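Local structure of anti-h(o) lectin I (1FX5) at residues Phe68-Ser73 / Trp231-Thr236; Phe91-Pro96 / Glu208-Gly213. The protein binds L-fucose and the fucosylated H(O) blood-group determinant as a homodimeric legume lectin carrying calcium and manganese ions. All coordinates share one frame; numbering follows the deposited sequence.

Contact 1: Phe68-Ser73 / Trp231-Thr236; sequences FITSFS and WYFTST. Unlike the reference sequence in segment 231-236: Thr236 (reference Asn).
Segments 68-73 and 231-236 touch as neighbouring antiparallel strands, their axes at 179° and 4.8 Å at closest approach, with Ile69-Thr234 and Ser71-Tyr232 as the hydrogen-bonded pairs and Thr70-Phe233 a non-hydrogen-bonded pair between them. Thr70 carries the polar side-chain chemistry. With OG1 anti to its backbone N (chi1 -167°), the hydroxyl donates to Tyr232 O at 2.9 Å and accepts from Trp231 NE1 at 3.0 Å. The indole meets it edge-on, OG1 lying near the ring plane, although the N-H...O angle of 138° shows a bent bond. Ser71 N is the second donor to Tyr232 O, so that carbonyl is gripped twice. Next to Thr70, the Phe68 and Phe233 rings are near parallel yet slid so far apart, centroids 6.0 Å from each other, that they overlap little, meeting through Phe68 CD2 and Phe233 CE1. On the other face, CG2 of Ile69 comes 4.2 Å from CE2 of Tyr232, and Ser71 OG lies beside Tyr232 CB. Strand 168-175 pairs with the far side of 68-73, and strand 3-8 with that of 231-236; Phe68, Thr70 and Trp231 face strand 88-94, placing this pair inside the legume-lectin beta-sandwich.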
loop_
_atom_site.group_PDB
_atom_site.type_symbol
_atom_site.label_atom_id
_atom_site.label_comp_id
_atom_site.label_asym_id
_atom_site.label_seq_id
_atom_site.Cartn_x
_atom_site.Cartn_y
_atom_site.Cartn_z
ATOM N N PHE A 68 -15.945 -1.509 1.898
ATOM C CA PHE A 68 -15.060 -0.435 1.463
ATOM C C PHE A 68 -15.818 0.785 0.988
ATOM O O PHE A 68 -17.030 0.727 0.703
ATOM C CB PHE A 68 -14.051 -0.916 0.384
ATOM C CG PHE A 68 -14.654 -1.163 -1.000
ATOM C CD1 PHE A 68 -14.881 -2.461 -1.458
ATOM C CD2 PHE A 68 -14.944 -0.102 -1.859
ATOM C CE1 PHE A 68 -15.385 -2.700 -2.749
ATOM C CE2 PHE A 68 -15.446 -0.334 -3.138
ATOM C CZ PHE A 68 -15.666 -1.633 -3.583
ATOM N N ILE A 69 -15.103 1.897 0.931
ATOM C CA ILE A 69 -15.675 3.144 0.477
ATOM C C ILE A 69 -14.555 3.883 -0.228
ATOM O O ILE A 69 -13.411 3.818 0.199
ATOM C CB ILE A 69 -16.212 4.000 1.629
ATOM C CG1 ILE A 69 -16.836 5.276 1.088
ATOM C CG2 ILE A 69 -15.094 4.413 2.532
ATOM C CD1 ILE A 69 -17.367 6.171 2.174
ATOM N N THR A 70 -14.867 4.511 -1.353
ATOM C CA THR A 70 -13.876 5.262 -2.113
ATOM C C THR A 70 -14.568 6.516 -2.669
ATOM O O THR A 70 -15.792 6.518 -2.909
ATOM C CB THR A 70 -13.284 4.411 -3.275
ATOM O OG1 THR A 70 -12.112 5.041 -3.803
ATOM C CG2 THR A 70 -14.283 4.240 -4.411
ATOM N N SER A 71 -13.810 7.599 -2.798
ATOM C CA SER A 71 -14.356 8.837 -3.329
ATOM C C SER A 71 -13.258 9.543 -4.125
ATOM O O SER A 71 -12.065 9.434 -3.795
ATOM C CB SER A 71 -14.892 9.739 -2.202
ATOM O OG SER A 71 -13.877 10.037 -1.271
ATOM N N PHE A 72 -13.663 10.223 -5.195
ATOM C CA PHE A 72 -12.744 10.953 -6.064
ATOM C C PHE A 72 -13.508 11.964 -6.921
ATOM O O PHE A 72 -14.734 11.864 -7.100
ATOM C CB PHE A 72 -11.953 9.978 -6.968
ATOM C CG PHE A 72 -12.820 9.136 -7.873
ATOM C CD1 PHE A 72 -13.167 9.584 -9.141
ATOM C CD2 PHE A 72 -13.311 7.908 -7.444
ATOM C CE1 PHE A 72 -13.993 8.828 -9.971
ATOM C CE2 PHE A 72 -14.141 7.140 -8.269
ATOM C CZ PHE A 72 -14.488 7.597 -9.533
ATOM N N SER A 73 -12.788 12.963 -7.417
ATOM C CA SER A 73 -13.359 14.001 -8.274
ATOM C C SER A 73 -12.697 13.860 -9.647
ATOM O O SER A 73 -11.488 13.600 -9.735
ATOM C CB SER A 73 -13.059 15.388 -7.700
ATOM O OG SER A 73 -13.707 15.554 -6.446
ATOM N N TRP A 231 -8.118 11.294 -4.654
ATOM C CA TRP A 231 -8.648 9.971 -4.421
ATOM C C TRP A 231 -8.472 9.550 -2.978
ATOM O O TRP A 231 -7.379 9.681 -2.419
ATOM C CB TRP A 231 -7.867 9.006 -5.323
ATOM C CG TRP A 231 -8.302 7.573 -5.339
ATOM C CD1 TRP A 231 -9.542 7.071 -5.013
ATOM C CD2 TRP A 231 -7.519 6.460 -5.787
ATOM N NE1 TRP A 231 -9.570 5.713 -5.241
ATOM C CE2 TRP A 231 -8.347 5.313 -5.719
ATOM C CE3 TRP A 231 -6.202 6.322 -6.250
ATOM C CZ2 TRP A 231 -7.896 4.041 -6.101
ATOM C CZ3 TRP A 231 -5.755 5.060 -6.631
ATOM C CH2 TRP A 231 -6.603 3.936 -6.553
ATOM N N TYR A 232 -9.541 9.021 -2.396
ATOM C CA TYR A 232 -9.542 8.548 -1.023
ATOM C C TYR A 232 -10.107 7.123 -1.068
ATOM O O TYR A 232 -11.110 6.885 -1.770
ATOM C CB TYR A 232 -10.413 9.450 -0.148
ATOM C CG TYR A 232 -10.770 8.823 1.176
ATOM C CD1 TYR A 232 -9.885 8.863 2.251
ATOM C CD2 TYR A 232 -11.997 8.179 1.352
ATOM C CE1 TYR A 232 -10.213 8.285 3.471
ATOM C CE2 TYR A 232 -12.342 7.589 2.570
ATOM C CZ TYR A 232 -11.445 7.645 3.626
ATOM O OH TYR A 232 -11.784 7.071 4.842
ATOM N N PHE A 233 -9.500 6.198 -0.310
ATOM C CA PHE A 233 -9.948 4.805 -0.277
ATOM C C PHE A 233 -9.716 4.159 1.071
ATOM O O PHE A 233 -8.643 4.316 1.662
ATOM C CB PHE A 233 -9.174 3.981 -1.317
ATOM C CG PHE A 233 -9.526 2.514 -1.326
ATOM C CD1 PHE A 233 -10.532 2.034 -2.155
ATOM C CD2 PHE A 233 -8.855 1.610 -0.497
ATOM C CE1 PHE A 233 -10.875 0.670 -2.166
ATOM C CE2 PHE A 233 -9.186 0.248 -0.498
ATOM C CZ PHE A 233 -10.203 -0.221 -1.336
ATOM N N THR A 234 -10.686 3.369 1.524
ATOM C CA THR A 234 -10.570 2.685 2.793
ATOM C C THR A 234 -11.364 1.374 2.800
ATOM O O THR A 234 -12.512 1.325 2.308
ATOM C CB THR A 234 -10.990 3.606 3.977
ATOM O OG1 THR A 234 -11.051 2.849 5.188
ATOM C CG2 THR A 234 -12.341 4.159 3.756
ATOM N N SER A 235 -10.717 0.291 3.244
ATOM C CA SER A 235 -11.367 -1.020 3.319
ATOM C C SER A 235 -11.096 -1.588 4.693
ATOM O O SER A 235 -10.029 -1.332 5.300
ATOM C CB SER A 235 -10.880 -1.998 2.257
ATOM O OG SER A 235 -9.496 -2.244 2.386
ATOM N N THR A 236 -12.044 -2.394 5.163
ATOM C CA THR A 236 -11.933 -3.013 6.469
ATOM C C THR A 236 -12.854 -4.238 6.555
ATOM O O THR A 236 -13.844 -4.346 5.810
ATOM C CB THR A 236 -12.358 -1.999 7.566
ATOM O OG1 THR A 236 -12.187 -2.576 8.861
ATOM C CG2 THR A 236 -13.826 -1.638 7.425
#

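Contact 2: Phe91-Pro96 / Glu208-Gly213; sequences FFLAPP and EWVSVG
Leu93 and Val212 form a non-hydrogen-bonded antiparallel pair, and their side chains run alongside each other in the same direction, with Leu93 CD2 4.2 Å from Val212 CG1. The same methyl reaches back to Val210 CG2 at 3.9 Å, crossing that side chain at a slant, so one leucine branch spans two valines. Phe91 extends alongside Val212: with CG anti to the backbone N (chi1 172°), its ring tip CZ packs on Val212 CB at 4.1 Å. Phe92 projects from the opposite face, its ring reaching the backbone of Gly213, where CD1 lies 3.4 Å from Gly213 O. A water sits 3.0 Å above one face of this ring, toward its rim; it donates to Phe92 O and is hydrogen-bonded to Ser211 OG, which also hydrogen-bonds Arg50 NH1. Backbone bonds from Phe92 N to Gly213 O and from Ser211 N to Ala94 O (3.0 Å) hold the register, whereas Gly213 N to Phe92 O and Ala94 N to Ser211 O are weak. Beyond the strand end, Pro96 CD closes on Trp209 O at 3.4 Å. Strand 122-127 flanks 91-94 and strand 44-59 flanks 209-213, while Phe91, Leu93 and Val212 turn toward strands 64-78 and 224-236.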
loop_
_atom_site.group_PDB
_atom_site.type_symbol
_atom_site.label_atom_id
_atom_site.label_comp_id
_atom_site.label_asym_id
_atom_site.label_seq_id
_atom_site.Cartn_x
_atom_site.Cartn_y
_atom_site.Cartn_z
ATOM N N PHE A 91 -13.963 2.708 -12.474
ATOM C CA PHE A 91 -13.328 2.460 -11.167
ATOM C C PHE A 91 -13.496 0.915 -11.180
ATOM O O PHE A 91 -14.615 0.415 -11.402
ATOM C CB PHE A 91 -14.023 3.052 -9.949
ATOM C CG PHE A 91 -13.410 2.571 -8.644
ATOM C CD1 PHE A 91 -13.957 1.492 -7.958
ATOM C CD2 PHE A 91 -12.216 3.114 -8.176
ATOM C CE1 PHE A 91 -13.326 0.948 -6.837
ATOM C CE2 PHE A 91 -11.585 2.576 -7.061
ATOM C CZ PHE A 91 -12.144 1.485 -6.392
ATOM N N PHE A 92 -12.429 0.150 -10.950
ATOM C CA PHE A 92 -12.567 -1.305 -10.985
ATOM C C PHE A 92 -11.731 -2.145 -10.032
ATOM O O PHE A 92 -10.751 -1.664 -9.451
ATOM C CB PHE A 92 -12.311 -1.795 -12.428
ATOM C CG PHE A 92 -10.848 -1.725 -12.856
ATOM C CD1 PHE A 92 -10.220 -0.508 -13.079
ATOM C CD2 PHE A 92 -10.100 -2.884 -13.008
ATOM C CE1 PHE A 92 -8.864 -0.436 -13.436
ATOM C CE2 PHE A 92 -8.740 -2.830 -13.369
ATOM C CZ PHE A 92 -8.125 -1.599 -13.577
ATOM N N LEU A 93 -12.171 -3.386 -9.823
ATOM C CA LEU A 93 -11.474 -4.343 -8.947
ATOM C C LEU A 93 -11.195 -5.535 -9.869
ATOM O O LEU A 93 -12.109 -6.000 -10.564
ATOM C CB LEU A 93 -12.350 -4.765 -7.753
ATOM C CG LEU A 93 -12.651 -3.651 -6.737
ATOM C CD1 LEU A 93 -14.019 -3.127 -7.003
ATOM C CD2 LEU A 93 -12.628 -4.143 -5.334
ATOM N N ALA A 94 -9.937 -5.977 -9.938
ATOM C CA ALA A 94 -9.562 -7.119 -10.798
ATOM C C ALA A 94 -8.304 -7.837 -10.290
ATOM O O ALA A 94 -7.705 -7.408 -9.312
ATOM C CB ALA A 94 -9.314 -6.634 -12.219
ATOM N N PRO A 95 -7.944 -8.990 -10.881
ATOM C CA PRO A 95 -6.726 -9.672 -10.412
ATOM C C PRO A 95 -5.584 -8.647 -10.516
ATOM O O PRO A 95 -5.479 -7.956 -11.518
ATOM C CB PRO A 95 -6.577 -10.811 -11.416
ATOM C CG PRO A 95 -8.032 -11.177 -11.692
ATOM C CD PRO A 95 -8.652 -9.794 -11.897
ATOM N N PRO A 96 -4.697 -8.560 -9.499
ATOM C CA PRO A 96 -3.583 -7.587 -9.504
ATOM C C PRO A 96 -2.603 -7.624 -10.659
ATOM O O PRO A 96 -1.985 -6.614 -11.000
ATOM C CB PRO A 96 -2.906 -7.802 -8.149
ATOM C CG PRO A 96 -3.235 -9.226 -7.806
ATOM C CD PRO A 96 -4.651 -9.424 -8.299
ATOM N N GLU A 208 -9.274 -13.688 -3.685
ATOM C CA GLU A 208 -9.118 -13.064 -2.359
ATOM C C GLU A 208 -8.369 -11.729 -2.334
ATOM O O GLU A 208 -8.613 -10.894 -1.445
ATOM C CB GLU A 208 -8.412 -13.998 -1.401
ATOM C CG GLU A 208 -9.206 -15.190 -1.006
ATOM C CD GLU A 208 -8.356 -16.133 -0.202
ATOM O OE1 GLU A 208 -8.097 -15.834 0.993
ATOM O OE2 GLU A 208 -7.903 -17.133 -0.800
ATOM N N TRP A 209 -7.398 -11.575 -3.235
ATOM C CA TRP A 209 -6.600 -10.343 -3.332
ATOM C C TRP A 209 -6.814 -9.705 -4.702
ATOM O O TRP A 209 -6.618 -10.371 -5.742
ATOM C CB TRP A 209 -5.099 -10.635 -3.152
ATOM C CG TRP A 209 -4.701 -11.102 -1.781
ATOM C CD1 TRP A 209 -4.789 -12.376 -1.292
ATOM C CD2 TRP A 209 -4.113 -10.306 -0.730
ATOM N NE1 TRP A 209 -4.292 -12.427 -0.006
ATOM C CE2 TRP A 209 -3.867 -11.174 0.362
ATOM C CE3 TRP A 209 -3.772 -8.951 -0.603
ATOM C CZ2 TRP A 209 -3.290 -10.728 1.567
ATOM C CZ3 TRP A 209 -3.203 -8.508 0.590
ATOM C CH2 TRP A 209 -2.967 -9.397 1.659
ATOM N N VAL A 210 -7.186 -8.422 -4.706
ATOM C CA VAL A 210 -7.425 -7.685 -5.957
ATOM C C VAL A 210 -6.754 -6.319 -5.938
ATOM O O VAL A 210 -6.386 -5.820 -4.875
ATOM C CB VAL A 210 -8.960 -7.421 -6.212
ATOM C CG1 VAL A 210 -9.729 -8.720 -6.337
ATOM C CG2 VAL A 210 -9.555 -6.566 -5.091
ATOM N N SER A 211 -6.575 -5.719 -7.109
ATOM C CA SER A 211 -5.964 -4.387 -7.190
ATOM C C SER A 211 -7.147 -3.423 -7.393
ATOM O O SER A 211 -8.222 -3.871 -7.788
ATOM C CB SER A 211 -5.042 -4.303 -8.406
ATOM O OG SER A 211 -5.764 -4.476 -9.612
ATOM N N VAL A 212 -7.014 -2.158 -7.002
ATOM C CA VAL A 212 -8.100 -1.184 -7.192
ATOM C C VAL A 212 -7.473 -0.075 -8.050
ATOM O O VAL A 212 -6.282 0.240 -7.871
ATOM C CB VAL A 212 -8.646 -0.569 -5.883
ATOM C CG1 VAL A 212 -9.287 -1.644 -5.018
ATOM C CG2 VAL A 212 -7.551 0.175 -5.130
ATOM N N GLY A 213 -8.237 0.495 -8.985
ATOM C CA GLY A 213 -7.695 1.545 -9.833
ATOM C C GLY A 213 -8.711 2.109 -10.803
ATOM O O GLY A 213 -9.915 1.876 -10.650
HETATM O O HOH W 1 -7.821 -2.378 -10.531
#

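Both contacts are buried antiparallel strand pairs of one legume lectin domain, their centres about 13 Å apart, and they meet face to face through side chains: Phe68 CE1 packs on Leu93 CD2 at 4.0 Å and Thr70 CG2 on Phe91 CZ. Residues 91-94 and 209-213 are all buried, whereas the Ile69, Ser71, Tyr232 and Thr234 face of contact 1 is partly exposed. Contact 2 nests within the loop closed by contact 1. Contact 1 adds a hydroxyl-indole bond to its backbone bonds; contact 2 has no side-chain hydrogen bond directly between its strands, a water instead linking Phe92 O to Ser211 OG. It runs on into the Pro95-Pro96 loop, the Pro95 side chain about 10 Å from a bound N-acetylglucosamine.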